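Local coordinates for protein lovastatin nonaketide synthase, polyketide synthase component (Aspergillus terreus, PDB 7CPX) that assembles dihydromonacolin L, the polyketide precursor of lovastatin, from nine malonyl-CoA units as an iterative multidomain homodimer that works with LovC, at residues Leu1023-Lys1029 / Ser1075-Gln1081; Val1197-Arg1203 / Val1253-Lys1259; Ala723-Pro727 / Val826-His830; Phe649-Gly654 / Val795-Val801. The protein carries 2 engineered substitutions. All blocks are in the same frame, centred on the assembly; numbering follows the deposited sequence.

Overall arrangement
Following the chain from the N terminus, past the ketosynthase, the first contacts lie in the malonyl transacylase domain. Its strand 648-652 opens interaction 4, the loop residues 723-727 open interaction 3, residues 795-801 close interaction 4 and residues 826-830 close interaction 3. The two therefore cross along the chain, and they touch, Leu827 N lying 2.8 Å from Ser800 O. The dehydratase domain holds interaction 1, its centre about 100 Å from that of interaction 4, and then, in series, interaction 2. Each closes a loop within one hotdog half, and neighbouring strands 1016-1027 and 1196-1206 join both halves into one sheet, where Ile1027 N is 2.5 Å from Thr1199 O.

Interaction 1: residues Leu1023-Lys1029 / Ser1075-Gln1081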
loop_
_atom_site.group_PDB
_atom_site.type_symbol
_atom_site.label_atom_id
_atom_site.label_comp_id
_atom_site.label_asym_id
_atom_site.label_seq_id
_atom_site.Cartn_x
_atom_site.Cartn_y
_atom_site.Cartn_z
ATOM N N LEU A 1023 3.495 -20.157 3.225
ATOM C CA LEU A 1023 4.032 -20.584 4.506
ATOM C C LEU A 1023 3.390 -19.809 5.648
ATOM O O LEU A 1023 3.114 -18.609 5.523
ATOM C CB LEU A 1023 5.550 -20.388 4.547
ATOM C CG LEU A 1023 6.347 -21.046 3.420
ATOM C CD1 LEU A 1023 7.798 -20.597 3.458
ATOM C CD2 LEU A 1023 6.257 -22.555 3.521
ATOM N N ASP A 1024 3.148 -20.510 6.755
ATOM C CA ASP A 1024 2.672 -19.895 7.993
ATOM C C ASP A 1024 1.469 -18.996 7.738
ATOM O O ASP A 1024 1.314 -17.945 8.364
ATOM C CB ASP A 1024 3.795 -19.112 8.678
ATOM C CG ASP A 1024 3.447 -18.713 10.100
ATOM O OD1 ASP A 1024 2.343 -19.067 10.565
ATOM O OD2 ASP A 1024 4.278 -18.047 10.753
ATOM N N MET A 1025 0.607 -19.401 6.812
ATOM C CA MET A 1025 -0.567 -18.601 6.503
ATOM C C MET A 1025 -1.582 -18.692 7.631
ATOM O O MET A 1025 -1.793 -19.756 8.218
ATOM C CB MET A 1025 -1.201 -19.055 5.194
ATOM C CG MET A 1025 -2.490 -18.324 4.872
ATOM S SD MET A 1025 -2.973 -18.480 3.148
ATOM C CE MET A 1025 -4.417 -17.423 3.108
ATOM N N SER A 1026 -2.217 -17.562 7.929
ATOM C CA SER A 1026 -3.209 -17.476 8.988
ATOM C C SER A 1026 -4.407 -16.690 8.486
ATOM O O SER A 1026 -4.247 -15.598 7.935
ATOM C CB SER A 1026 -2.627 -16.808 10.236
ATOM O OG SER A 1026 -3.604 -16.688 11.253
ATOM N N ILE A 1027 -5.596 -17.246 8.677
ATOM C CA ILE A 1027 -6.850 -16.562 8.383
ATOM C C ILE A 1027 -7.357 -15.986 9.698
ATOM O O ILE A 1027 -7.852 -16.720 10.560
ATOM C CB ILE A 1027 -7.877 -17.506 7.747
ATOM C CG1 ILE A 1027 -7.459 -17.879 6.322
ATOM C CG2 ILE A 1027 -9.247 -16.861 7.736
ATOM C CD1 ILE A 1027 -6.312 -18.855 6.249
ATOM N N ASP A 1028 -7.241 -14.669 9.853
ATOM C CA ASP A 1028 -7.535 -14.024 11.125
ATOM C C ASP A 1028 -9.012 -13.683 11.285
ATOM O O ASP A 1028 -9.572 -13.861 12.372
ATOM C CB ASP A 1028 -6.696 -12.753 11.271
ATOM C CG ASP A 1028 -5.207 -13.034 11.234
ATOM O OD1 ASP A 1028 -4.699 -13.411 10.157
ATOM O OD2 ASP A 1028 -4.544 -12.879 12.281
ATOM N N LYS A 1029 -9.656 -13.198 10.226
ATOM C CA LYS A 1029 -11.051 -12.771 10.297
ATOM C C LYS A 1029 -11.752 -13.191 9.016
ATOM O O LYS A 1029 -11.429 -12.692 7.934
ATOM C CB LYS A 1029 -11.157 -11.261 10.500
ATOM C CG LYS A 1029 -12.585 -10.757 10.607
ATOM C CD LYS A 1029 -12.630 -9.298 11.018
ATOM C CE LYS A 1029 -14.057 -8.831 11.253
ATOM N NZ LYS A 1029 -14.119 -7.446 11.795
ATOM N N SER A 1075 -9.397 -4.230 8.478
ATOM C CA SER A 1075 -8.900 -5.257 9.379
ATOM C C SER A 1075 -8.138 -6.315 8.594
ATOM O O SER A 1075 -8.117 -6.317 7.360
ATOM C CB SER A 1075 -10.054 -5.900 10.155
ATOM O OG SER A 1075 -10.932 -6.585 9.281
ATOM N N LEU A 1076 -7.507 -7.224 9.330
ATOM C CA LEU A 1076 -6.743 -8.311 8.734
ATOM C C LEU A 1076 -7.647 -9.524 8.558
ATOM O O LEU A 1076 -8.173 -10.061 9.539
ATOM C CB LEU A 1076 -5.538 -8.671 9.599
ATOM C CG LEU A 1076 -4.629 -9.752 9.007
ATOM C CD1 LEU A 1076 -3.863 -9.204 7.819
ATOM C CD2 LEU A 1076 -3.676 -10.303 10.048
ATOM N N SER A 1077 -7.824 -9.952 7.311
ATOM C CA SER A 1077 -8.568 -11.168 7.019
ATOM C C SER A 1077 -7.662 -12.390 7.011
ATOM O O SER A 1077 -8.042 -13.449 7.522
ATOM C CB SER A 1077 -9.273 -11.042 5.668
ATOM O OG SER A 1077 -10.663 -11.275 5.795
ATOM N N ALA A 1078 -6.470 -12.258 6.440
ATOM C CA ALA A 1078 -5.529 -13.365 6.379
ATOM C C ALA A 1078 -4.119 -12.810 6.257
ATOM O O ALA A 1078 -3.921 -11.648 5.900
ATOM C CB ALA A 1078 -5.841 -14.300 5.209
ATOM N N LYS A 1079 -3.141 -13.664 6.541
ATOM C CA LYS A 1079 -1.743 -13.285 6.409
ATOM C C LYS A 1079 -0.915 -14.541 6.189
ATOM O O LYS A 1079 -1.369 -15.657 6.447
ATOM C CB LYS A 1079 -1.243 -12.525 7.640
ATOM C CG LYS A 1079 -1.321 -13.320 8.932
ATOM C CD LYS A 1079 -0.665 -12.577 10.077
ATOM C CE LYS A 1079 -0.755 -13.368 11.369
ATOM N NZ LYS A 1079 -0.080 -12.678 12.501
ATOM N N GLY A 1080 0.308 -14.339 5.711
ATOM C CA GLY A 1080 1.217 -15.452 5.506
ATOM C C GLY A 1080 2.433 -15.016 4.714
ATOM O O GLY A 1080 2.694 -13.823 4.559
ATOM N N GLN A 1081 3.162 -16.006 4.205
ATOM C CA GLN A 1081 4.324 -15.772 3.363
ATOM C C GLN A 1081 4.170 -16.585 2.089
ATOM O O GLN A 1081 3.434 -17.568 2.047
ATOM C CB GLN A 1081 5.628 -16.164 4.070
ATOM C CG GLN A 1081 5.657 -15.854 5.557
ATOM C CD GLN A 1081 5.585 -14.372 5.848
ATOM O OE1 GLN A 1081 6.042 -13.551 5.054
ATOM N NE2 GLN A 1081 5.006 -14.020 6.989
#
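Residues 1023-1029 and 1075-1081 pair as antiparallel strands (175°) in the sheet of the N-terminal hotdog fold of the dehydratase domain. Leu1023 N to Gln1081 O (2.8 Å) and Ser1026 N to Lys1079 O (2.6 Å) belong to hydrogen-bonded pairs; between them a beta bulge shifts the register by one. There Gly1080 fits because it lacks a side chain: a CB would clash with Met1025 CA, 3.8 Å from Gly1080 CA. The extended ttt chain of Met1025 brings its CE to 4.0 Å from Ala1078 CB, and Ile1027, with chi1 m and chi2 p, sets CG1 4.1 Å from the same methyl. Both Met1025 and Ile1027 also pack on helix 995-1012. Asp1028 (m) holds OD1 3.3 Å from Leu1076 CD2, while Lys1079, fully extended beyond a p chi1, keeps NZ 4.5 Å from Asp1028 OD2, too far for a salt bridge. Ser1077 has chi1 between wells (-125°), and its OG donates to Lys1029 O at 2.7 Å and also meets Ser1066 and Tyr998; its carbonyl O accepts Lys1029 N (3.2 Å) and, weakly, Asp1028 N (2.8 Å). The chemistry is thus backbone hydrogen bonding plus one buried serine hydroxyl and a small apolar patch, without a salt bridge across the strands.

Interaction 2: residues Val1197-Arg1203 / Val1253-Lys1259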
loop_
_atom_site.group_PDB
_atom_site.type_symbol
_atom_site.label_atom_id
_atom_site.label_comp_id
_atom_site.label_asym_id
_atom_site.label_seq_id
_atom_site.Cartn_x
_atom_site.Cartn_y
_atom_site.Cartn_z
ATOM N N VAL A 1197 -13.409 -23.442 10.567
ATOM C CA VAL A 1197 -13.006 -22.696 9.379
ATOM C C VAL A 1197 -11.484 -22.693 9.320
ATOM O O VAL A 1197 -10.831 -22.605 10.370
ATOM C CB VAL A 1197 -13.563 -21.265 9.388
ATOM C CG1 VAL A 1197 -15.073 -21.288 9.305
ATOM C CG2 VAL A 1197 -13.110 -20.521 10.634
ATOM N N PRO A 1198 -10.876 -22.784 8.138
ATOM C CA PRO A 1198 -9.411 -22.752 8.071
ATOM C C PRO A 1198 -8.866 -21.487 8.714
ATOM O O PRO A 1198 -9.139 -20.374 8.262
ATOM C CB PRO A 1198 -9.122 -22.793 6.567
ATOM C CG PRO A 1198 -10.335 -23.369 5.955
ATOM C CD PRO A 1198 -11.485 -22.942 6.809
ATOM N N THR A 1199 -8.091 -21.668 9.780
ATOM C CA THR A 1199 -7.517 -20.553 10.517
ATOM C C THR A 1199 -6.028 -20.390 10.269
ATOM O O THR A 1199 -5.550 -19.259 10.144
ATOM C CB THR A 1199 -7.767 -20.720 12.021
ATOM O OG1 THR A 1199 -7.365 -22.033 12.432
ATOM C CG2 THR A 1199 -9.235 -20.500 12.347
ATOM N N HIS A 1200 -5.271 -21.482 10.194
ATOM C CA HIS A 1200 -3.825 -21.375 10.034
ATOM C C HIS A 1200 -3.272 -22.500 9.174
ATOM O O HIS A 1200 -3.229 -23.654 9.600
ATOM C CB HIS A 1200 -3.113 -21.390 11.387
ATOM C CG HIS A 1200 -1.620 -21.348 11.278
ATOM N ND1 HIS A 1200 -0.850 -22.486 11.168
ATOM C CD2 HIS A 1200 -0.756 -20.306 11.254
ATOM C CE1 HIS A 1200 0.424 -22.147 11.085
ATOM N NE2 HIS A 1200 0.509 -20.830 11.135
ATOM N N VAL A 1201 -2.805 -22.160 7.980
ATOM C CA VAL A 1201 -2.259 -23.139 7.051
ATOM C C VAL A 1201 -0.746 -23.112 7.190
ATOM O O VAL A 1201 -0.106 -22.094 6.896
ATOM C CB VAL A 1201 -2.685 -22.869 5.604
ATOM C CG1 VAL A 1201 -2.407 -24.085 4.757
ATOM C CG2 VAL A 1201 -4.151 -22.496 5.545
ATOM N N ASP A 1202 -0.171 -24.230 7.633
ATOM C CA ASP A 1202 1.272 -24.280 7.832
ATOM C C ASP A 1202 2.008 -24.171 6.505
ATOM O O ASP A 1202 2.962 -23.395 6.378
ATOM C CB ASP A 1202 1.664 -25.563 8.560
ATOM C CG ASP A 1202 3.109 -25.557 9.016
ATOM O OD1 ASP A 1202 3.795 -24.533 8.813
ATOM O OD2 ASP A 1202 3.560 -26.577 9.577
ATOM N N ARG A 1203 1.586 -24.935 5.497
ATOM C CA ARG A 1203 2.230 -24.798 4.192
ATOM C C ARG A 1203 1.328 -25.319 3.083
ATOM O O ARG A 1203 1.152 -26.530 2.953
ATOM C CB ARG A 1203 3.568 -25.525 4.176
ATOM C CG ARG A 1203 4.261 -25.486 2.822
ATOM C CD ARG A 1203 5.565 -26.250 2.845
ATOM N NE ARG A 1203 5.351 -27.654 3.168
ATOM C CZ ARG A 1203 4.929 -28.566 2.303
ATOM N NH1 ARG A 1203 4.645 -28.252 1.051
ATOM N NH2 ARG A 1203 4.785 -29.824 2.707
ATOM N N VAL A 1253 -1.206 -29.538 0.631
ATOM C CA VAL A 1253 -1.365 -28.740 1.837
ATOM C C VAL A 1253 -0.770 -29.513 3.003
ATOM O O VAL A 1253 -0.818 -30.747 3.033
ATOM C CB VAL A 1253 -2.844 -28.397 2.107
ATOM C CG1 VAL A 1253 -2.957 -27.462 3.285
ATOM C CG2 VAL A 1253 -3.474 -27.775 0.878
ATOM N N GLU A 1254 -0.200 -28.783 3.956
ATOM C CA GLU A 1254 0.434 -29.357 5.132
ATOM C C GLU A 1254 -0.049 -28.596 6.354
ATOM O O GLU A 1254 0.160 -27.379 6.456
ATOM C CB GLU A 1254 1.960 -29.293 5.032
ATOM C CG GLU A 1254 2.679 -29.777 6.283
ATOM C CD GLU A 1254 4.182 -29.629 6.192
ATOM O OE1 GLU A 1254 4.674 -29.150 5.149
ATOM O OE2 GLU A 1254 4.870 -29.991 7.168
ATOM N N ASN A 1255 -0.693 -29.320 7.267
ATOM C CA ASN A 1255 -1.147 -28.789 8.547
ATOM C C ASN A 1255 -1.983 -27.527 8.356
ATOM O O ASN A 1255 -1.768 -26.498 9.000
ATOM C CB ASN A 1255 0.037 -28.538 9.479
ATOM C CG ASN A 1255 -0.392 -28.055 10.850
ATOM O OD1 ASN A 1255 -1.524 -28.280 11.273
ATOM N ND2 ASN A 1255 0.512 -27.383 11.550
ATOM N N ILE A 1256 -2.951 -27.611 7.445
ATOM C CA ILE A 1256 -4.032 -26.639 7.434
ATOM C C ILE A 1256 -4.877 -26.852 8.680
ATOM O O ILE A 1256 -5.358 -27.962 8.941
ATOM C CB ILE A 1256 -4.871 -26.753 6.152
ATOM C CG1 ILE A 1256 -6.108 -25.858 6.253
ATOM C CG2 ILE A 1256 -5.283 -28.192 5.897
ATOM C CD1 ILE A 1256 -6.804 -25.615 4.934
ATOM N N THR A 1257 -5.043 -25.793 9.459
ATOM C CA THR A 1257 -5.686 -25.842 10.761
ATOM C C THR A 1257 -7.025 -25.136 10.648
ATOM O O THR A 1257 -7.075 -23.904 10.521
ATOM C CB THR A 1257 -4.810 -25.191 11.828
ATOM O OG1 THR A 1257 -3.681 -26.029 12.103
ATOM C CG2 THR A 1257 -5.605 -24.966 13.099
ATOM N N PHE A 1258 -8.089 -25.939 10.677
ATOM C CA PHE A 1258 -9.468 -25.474 10.766
ATOM C C PHE A 1258 -9.789 -25.320 12.245
ATOM O O PHE A 1258 -9.800 -26.302 12.992
ATOM C CB PHE A 1258 -10.435 -26.464 10.123
ATOM C CG PHE A 1258 -10.051 -26.918 8.743
ATOM C CD1 PHE A 1258 -8.994 -27.787 8.545
ATOM C CD2 PHE A 1258 -10.789 -26.516 7.647
ATOM C CE1 PHE A 1258 -8.658 -28.215 7.278
ATOM C CE2 PHE A 1258 -10.462 -26.943 6.380
ATOM C CZ PHE A 1258 -9.394 -27.795 6.192
ATOM N N LYS A 1259 -10.048 -24.122 12.659
ATOM C CA LYS A 1259 -10.452 -23.898 14.034
ATOM C C LYS A 1259 -11.936 -23.559 14.092
ATOM O O LYS A 1259 -12.486 -22.997 13.139
ATOM C CB LYS A 1259 -9.638 -22.761 14.654
ATOM C CG LYS A 1259 -9.494 -22.837 16.162
ATOM C CD LYS A 1259 -8.249 -22.108 16.632
ATOM C CE LYS A 1259 -8.081 -22.211 18.136
ATOM N NZ LYS A 1259 -6.856 -21.514 18.612
#
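One carbonyl serves three donors: Thr1257 O accepts Thr1199 N (2.6 Å), Thr1199 OG1 (2.7 Å) and His1200 N (3.0 Å). This is a classic beta bulge, with Thr1199 and His1200 both facing Thr1257, and the p rotamer of Thr1199 turns its hydroxyl back onto the same acceptor. A second classic bulge sets Asp1202 and Arg1203 against Glu1254, where Arg1203 N reaches Glu1254 O at 3.0 Å. The side chains of Arg1203 and Glu1254 form a salt bridge, Arg1203 NH2 to Glu1254 OE1 (2.5 Å). Pro1198, Val1201, Ile1256 and Phe1258 share the apolar face: Pro1198 CG lies 3.6 Å from Phe1258 CE2, and Val1201 CG1 3.9 Å from Ile1256 CB. The side chain of Pro1198 is about 5 Å from that of Asp1174, the predicted dehydratase proton donor. In this C-terminal hotdog fold helix 1170-1184 covers the apolar face through Phe1177, strand 1236-1243 flanks residues 1253-1259, and residues 1197-1203 are flanked by strand 1016-1027, whose Asp1024 OD1 is hydrogen-bonded to His1200 NE2.

Interaction 3: residues Ala723-Pro727 / Val826-His830; sequences ASNSP and VLFSH
Residues 723-727 form an irregular loop that runs beside the start of helix 828-838, the two chain directions only 20° apart. CA atoms pair as Ala723 with Val826 (4.6 Å), Ser724 with Leu827 (4.9 Å) and Ser726 with Ser829 (4.5 Å). Ser724 bends the chain (phi/psi -97/85), with a weak Asn725 N to Ala723 O bond of 3.4 Å, Asn725 turns to -68/-34 and Ser726 is extended at -156/169; Val826 (-103/119) and Leu827 (-97/66) precede helical values from Phe828 on, so Leu827 occupies the N-cap position.

Two backbone hydrogen bonds hold the pair: Ser724 N to Val826 O at 2.8 Å and Ser829 N to Ser724 O at 2.6 Å. The second gives a first-turn amide of the helix a carbonyl from a distant loop. Both partners belong to the malonyl transacylase domain, of the acyltransferase fold, and the loop lies in the region that binds LovC, although no other chain touches it here.

Carbon contacts follow. Ala723 CA approaches Val826 O (3.3 Å), and Ala723 CB lies 3.7 Å from Val826 CB. Phe828 is t (chi2 80°), and its ring edge receives Asn725 O, 3.1 Å from Phe828 CD2. Ser829, also t, puts OG 3.3 Å from Pro727 CD and 3.4 Å from Ser726 CA; on helix 855-865, Thr861 meets Ser726, Pro727 and Ser829.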
loop_
_atom_site.group_PDB
_atom_site.type_symbol
_atom_site.label_atom_id
_atom_site.label_comp_id
_atom_site.label_asym_id
_atom_site.label_seq_id
_atom_site.Cartn_x
_atom_site.Cartn_y
_atom_site.Cartn_z
ATOM N N ALA A 723 21.649 67.833 -56.411
ATOM C CA ALA A 723 20.769 67.811 -55.250
ATOM C C ALA A 723 21.500 67.261 -54.031
ATOM O O ALA A 723 22.389 66.419 -54.155
ATOM C CB ALA A 723 19.528 66.984 -55.541
ATOM N N SER A 724 21.116 67.744 -52.850
ATOM C CA SER A 724 21.700 67.298 -51.586
ATOM C C SER A 724 20.780 66.228 -51.008
ATOM O O SER A 724 19.909 66.506 -50.183
ATOM C CB SER A 724 21.881 68.469 -50.627
ATOM O OG SER A 724 22.478 68.046 -49.413
ATOM N N ASN A 725 20.980 64.986 -51.453
ATOM C CA ASN A 725 20.126 63.892 -51.002
ATOM C C ASN A 725 20.333 63.586 -49.524
ATOM O O ASN A 725 19.380 63.210 -48.832
ATOM C CB ASN A 725 20.391 62.643 -51.842
ATOM C CG ASN A 725 20.187 62.884 -53.323
ATOM O OD1 ASN A 725 19.256 63.578 -53.729
ATOM N ND2 ASN A 725 21.065 62.315 -54.141
ATOM N N SER A 726 21.554 63.740 -49.028
ATOM C CA SER A 726 21.866 63.445 -47.636
ATOM C C SER A 726 23.094 64.255 -47.249
ATOM O O SER A 726 23.763 64.836 -48.114
ATOM C CB SER A 726 22.109 61.942 -47.423
ATOM O OG SER A 726 23.326 61.532 -48.025
ATOM N N PRO A 727 23.417 64.319 -45.955
ATOM C CA PRO A 727 24.631 65.046 -45.552
ATOM C C PRO A 727 25.887 64.521 -46.221
ATOM O O PRO A 727 26.819 65.296 -46.468
ATOM C CB PRO A 727 24.670 64.846 -44.030
ATOM C CG PRO A 727 23.257 64.572 -43.645
ATOM C CD PRO A 727 22.666 63.811 -44.793
ATOM N N VAL A 826 18.181 71.386 -55.205
ATOM C CA VAL A 826 17.254 70.643 -54.361
ATOM C C VAL A 826 17.972 70.260 -53.075
ATOM O O VAL A 826 18.971 69.531 -53.104
ATOM C CB VAL A 826 16.716 69.397 -55.082
ATOM C CG1 VAL A 826 15.668 68.700 -54.228
ATOM C CG2 VAL A 826 16.140 69.769 -56.441
ATOM N N LEU A 827 17.462 70.750 -51.949
ATOM C CA LEU A 827 17.959 70.358 -50.630
ATOM C C LEU A 827 17.080 69.253 -50.046
ATOM O O LEU A 827 16.389 69.423 -49.041
ATOM C CB LEU A 827 18.018 71.569 -49.703
ATOM C CG LEU A 827 19.152 72.564 -49.969
ATOM C CD1 LEU A 827 18.939 73.306 -51.281
ATOM C CD2 LEU A 827 19.289 73.543 -48.812
ATOM N N PHE A 828 17.119 68.098 -50.712
ATOM C CA PHE A 828 16.301 66.967 -50.287
ATOM C C PHE A 828 16.630 66.554 -48.859
ATOM O O PHE A 828 15.731 66.213 -48.079
ATOM C CB PHE A 828 16.503 65.797 -51.249
ATOM C CG PHE A 828 15.841 64.527 -50.806
ATOM C CD1 PHE A 828 14.486 64.334 -51.006
ATOM C CD2 PHE A 828 16.573 63.526 -50.194
ATOM C CE1 PHE A 828 13.874 63.167 -50.600
ATOM C CE2 PHE A 828 15.968 62.355 -49.787
ATOM C CZ PHE A 828 14.617 62.177 -49.990
ATOM N N SER A 829 17.913 66.579 -48.498
ATOM C CA SER A 829 18.304 66.219 -47.140
ATOM C C SER A 829 17.672 67.158 -46.122
ATOM O O SER A 829 17.193 66.714 -45.072
ATOM C CB SER A 829 19.826 66.240 -47.013
ATOM O OG SER A 829 20.238 65.797 -45.732
ATOM N N HIS A 830 17.665 68.461 -46.410
ATOM C CA HIS A 830 17.079 69.418 -45.478
ATOM C C HIS A 830 15.579 69.195 -45.326
ATOM O O HIS A 830 15.043 69.278 -44.215
ATOM C CB HIS A 830 17.365 70.845 -45.946
ATOM C CG HIS A 830 17.023 71.892 -44.932
ATOM N ND1 HIS A 830 17.394 71.793 -43.608
ATOM C CD2 HIS A 830 16.348 73.059 -45.047
ATOM C CE1 HIS A 830 16.961 72.855 -42.951
ATOM N NE2 HIS A 830 16.323 73.638 -43.802
#

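Interaction 4: residues Phe649-Gly654 / Val795-Val801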
loop_
_atom_site.group_PDB
_atom_site.type_symbol
_atom_site.label_atom_id
_atom_site.label_comp_id
_atom_site.label_asym_id
_atom_site.label_seq_id
_atom_site.Cartn_x
_atom_site.Cartn_y
_atom_site.Cartn_z
ATOM N N PHE A 649 -0.130 60.146 -44.692
ATOM C CA PHE A 649 1.139 60.513 -45.299
ATOM C C PHE A 649 1.741 61.757 -44.661
ATOM O O PHE A 649 1.031 62.640 -44.172
ATOM C CB PHE A 649 0.969 60.777 -46.800
ATOM C CG PHE A 649 1.103 59.553 -47.653
ATOM C CD1 PHE A 649 2.333 59.192 -48.173
ATOM C CD2 PHE A 649 0.000 58.771 -47.944
ATOM C CE1 PHE A 649 2.463 58.068 -48.962
ATOM C CE2 PHE A 649 0.123 57.645 -48.733
ATOM C CZ PHE A 649 1.356 57.294 -49.244
ATOM N N THR A 650 3.070 61.798 -44.672
ATOM C CA THR A 650 3.844 63.025 -44.579
ATOM C C THR A 650 4.696 63.120 -45.837
ATOM O O THR A 650 5.228 62.115 -46.316
ATOM C CB THR A 650 4.730 63.055 -43.327
ATOM O OG1 THR A 650 5.547 61.878 -43.283
ATOM C CG2 THR A 650 3.877 63.125 -42.070
ATOM N N ALA A 651 4.806 64.324 -46.392
ATOM C CA ALA A 651 5.326 64.492 -47.742
ATOM C C ALA A 651 6.608 65.310 -47.748
ATOM O O ALA A 651 6.694 66.362 -47.108
ATOM C CB ALA A 651 4.287 65.161 -48.646
ATOM N N VAL A 652 7.601 64.811 -48.483
ATOM C CA VAL A 652 8.820 65.542 -48.805
ATOM C C VAL A 652 9.064 65.390 -50.298
ATOM O O VAL A 652 9.001 64.276 -50.830
ATOM C CB VAL A 652 10.032 65.034 -48.002
ATOM C CG1 VAL A 652 11.331 65.510 -48.639
ATOM C CG2 VAL A 652 9.948 65.509 -46.563
ATOM N N VAL A 653 9.341 66.501 -50.971
ATOM C CA VAL A 653 9.483 66.490 -52.421
ATOM C C VAL A 653 10.873 65.993 -52.792
ATOM O O VAL A 653 11.828 66.094 -52.011
ATOM C CB VAL A 653 9.219 67.888 -53.018
ATOM C CG1 VAL A 653 7.927 68.502 -52.469
ATOM C CG2 VAL A 653 10.405 68.801 -52.781
ATOM N N GLY A 654 10.988 65.452 -54.002
ATOM C CA GLY A 654 12.274 65.060 -54.543
ATOM C C GLY A 654 12.807 66.096 -55.508
ATOM O O GLY A 654 12.990 67.260 -55.139
ATOM N N VAL A 795 -2.004 67.204 -46.069
ATOM C CA VAL A 795 -0.874 66.367 -45.676
ATOM C C VAL A 795 0.297 67.256 -45.273
ATOM O O VAL A 795 0.647 68.183 -46.018
ATOM C CB VAL A 795 -0.465 65.417 -46.810
ATOM C CG1 VAL A 795 0.862 64.744 -46.485
ATOM C CG2 VAL A 795 -1.551 64.383 -47.057
ATOM N N PRO A 796 0.931 67.027 -44.112
ATOM C CA PRO A 796 2.176 67.748 -43.816
ATOM C C PRO A 796 3.178 67.589 -44.945
ATOM O O PRO A 796 3.675 66.486 -45.197
ATOM C CB PRO A 796 2.663 67.093 -42.518
ATOM C CG PRO A 796 1.425 66.584 -41.872
ATOM C CD PRO A 796 0.520 66.158 -42.995
ATOM N N TRP A 797 3.480 68.688 -45.629
ATOM C CA TRP A 797 4.263 68.663 -46.854
ATOM C C TRP A 797 5.403 69.665 -46.751
ATOM O O TRP A 797 5.201 70.807 -46.327
ATOM C CB TRP A 797 3.373 68.980 -48.061
ATOM C CG TRP A 797 4.105 69.132 -49.351
ATOM C CD1 TRP A 797 4.460 68.140 -50.214
ATOM C CD2 TRP A 797 4.557 70.356 -49.938
ATOM N NE1 TRP A 797 5.112 68.668 -51.301
ATOM C CE2 TRP A 797 5.185 70.027 -51.155
ATOM C CE3 TRP A 797 4.495 71.697 -49.551
ATOM C CZ2 TRP A 797 5.748 70.992 -51.987
ATOM C CZ3 TRP A 797 5.055 72.651 -50.376
ATOM C CH2 TRP A 797 5.671 72.296 -51.582
ATOM N N TYR A 798 6.599 69.229 -47.141
ATOM C CA TYR A 798 7.808 70.036 -47.025
ATOM C C TYR A 798 8.509 70.080 -48.373
ATOM O O TYR A 798 8.862 69.034 -48.926
ATOM C CB TYR A 798 8.744 69.470 -45.956
ATOM C CG TYR A 798 8.125 69.406 -44.579
ATOM C CD1 TYR A 798 7.349 68.321 -44.196
ATOM C CD2 TYR A 798 8.314 70.431 -43.663
ATOM C CE1 TYR A 798 6.781 68.258 -42.939
ATOM C CE2 TYR A 798 7.750 70.377 -42.405
ATOM C CZ TYR A 798 6.984 69.289 -42.048
ATOM O OH TYR A 798 6.419 69.231 -40.794
ATOM N N SER A 799 8.707 71.286 -48.896
ATOM C CA SER A 799 9.463 71.458 -50.125
ATOM C C SER A 799 10.955 71.272 -49.871
ATOM O O SER A 799 11.451 71.458 -48.756
ATOM C CB SER A 799 9.207 72.843 -50.719
ATOM O OG SER A 799 10.034 73.073 -51.846
ATOM N N SER A 800 11.671 70.898 -50.930
ATOM C CA SER A 800 13.116 70.717 -50.878
ATOM C C SER A 800 13.760 71.504 -52.009
ATOM O O SER A 800 14.894 71.978 -51.883
ATOM C CB SER A 800 13.482 69.237 -50.982
ATOM O OG SER A 800 13.311 68.760 -52.305
ATOM N N VAL A 801 13.037 71.641 -53.123
ATOM C CA VAL A 801 13.476 72.530 -54.195
ATOM C C VAL A 801 13.688 73.931 -53.642
ATOM O O VAL A 801 14.718 74.572 -53.887
ATOM C CB VAL A 801 12.452 72.519 -55.343
ATOM C CG1 VAL A 801 12.520 73.806 -56.150
ATOM C CG2 VAL A 801 12.675 71.305 -56.235
#
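Around Ala651 and Val653 the side chains of Trp797 and Val795 close an apolar centre. Ala651 CB meets the indole edge at Trp797 CD1 (3.4 Å) and Val795 CG1 at 4.1 Å, while Val653, chi1 m, brings CG1 to 3.3 Å from Trp797 CZ2. These residues join strand 797-798, an outermost strand of the five-stranded parallel sheet of the transacylase domain, to strand 648-652. At the end of the latter Gly654 begins a GxSxG sequence in a strand-to-helix turn, consistent with the nucleophile elbow of acyltransferases. Trp797 and Val653 also pack on helix 657-665, which follows that turn. On the reverse face of the sheet Val652 CG2 lies 4.2 Å from Tyr798 CB, and both side chains lean on Ala835 of helix 828-838.

The backbone ladder comes next. Ala651 N donates to Pro796 O (2.7 Å), Tyr798 N to Ala651 O (2.9 Å) and Val653 N to Tyr798 O (3.3 Å), the parallel pattern in which Ala651 is bonded to the residues flanking Trp797. Farther out, Thr650 OG1 and Tyr798 OH find partners in Val559 and Thr838. At the polar edge Ser800, chi1 p, points its side chain back across the gap: OG donates to Val653 O at 3.1 Å and sits only 2.9 Å from Val653 CG2.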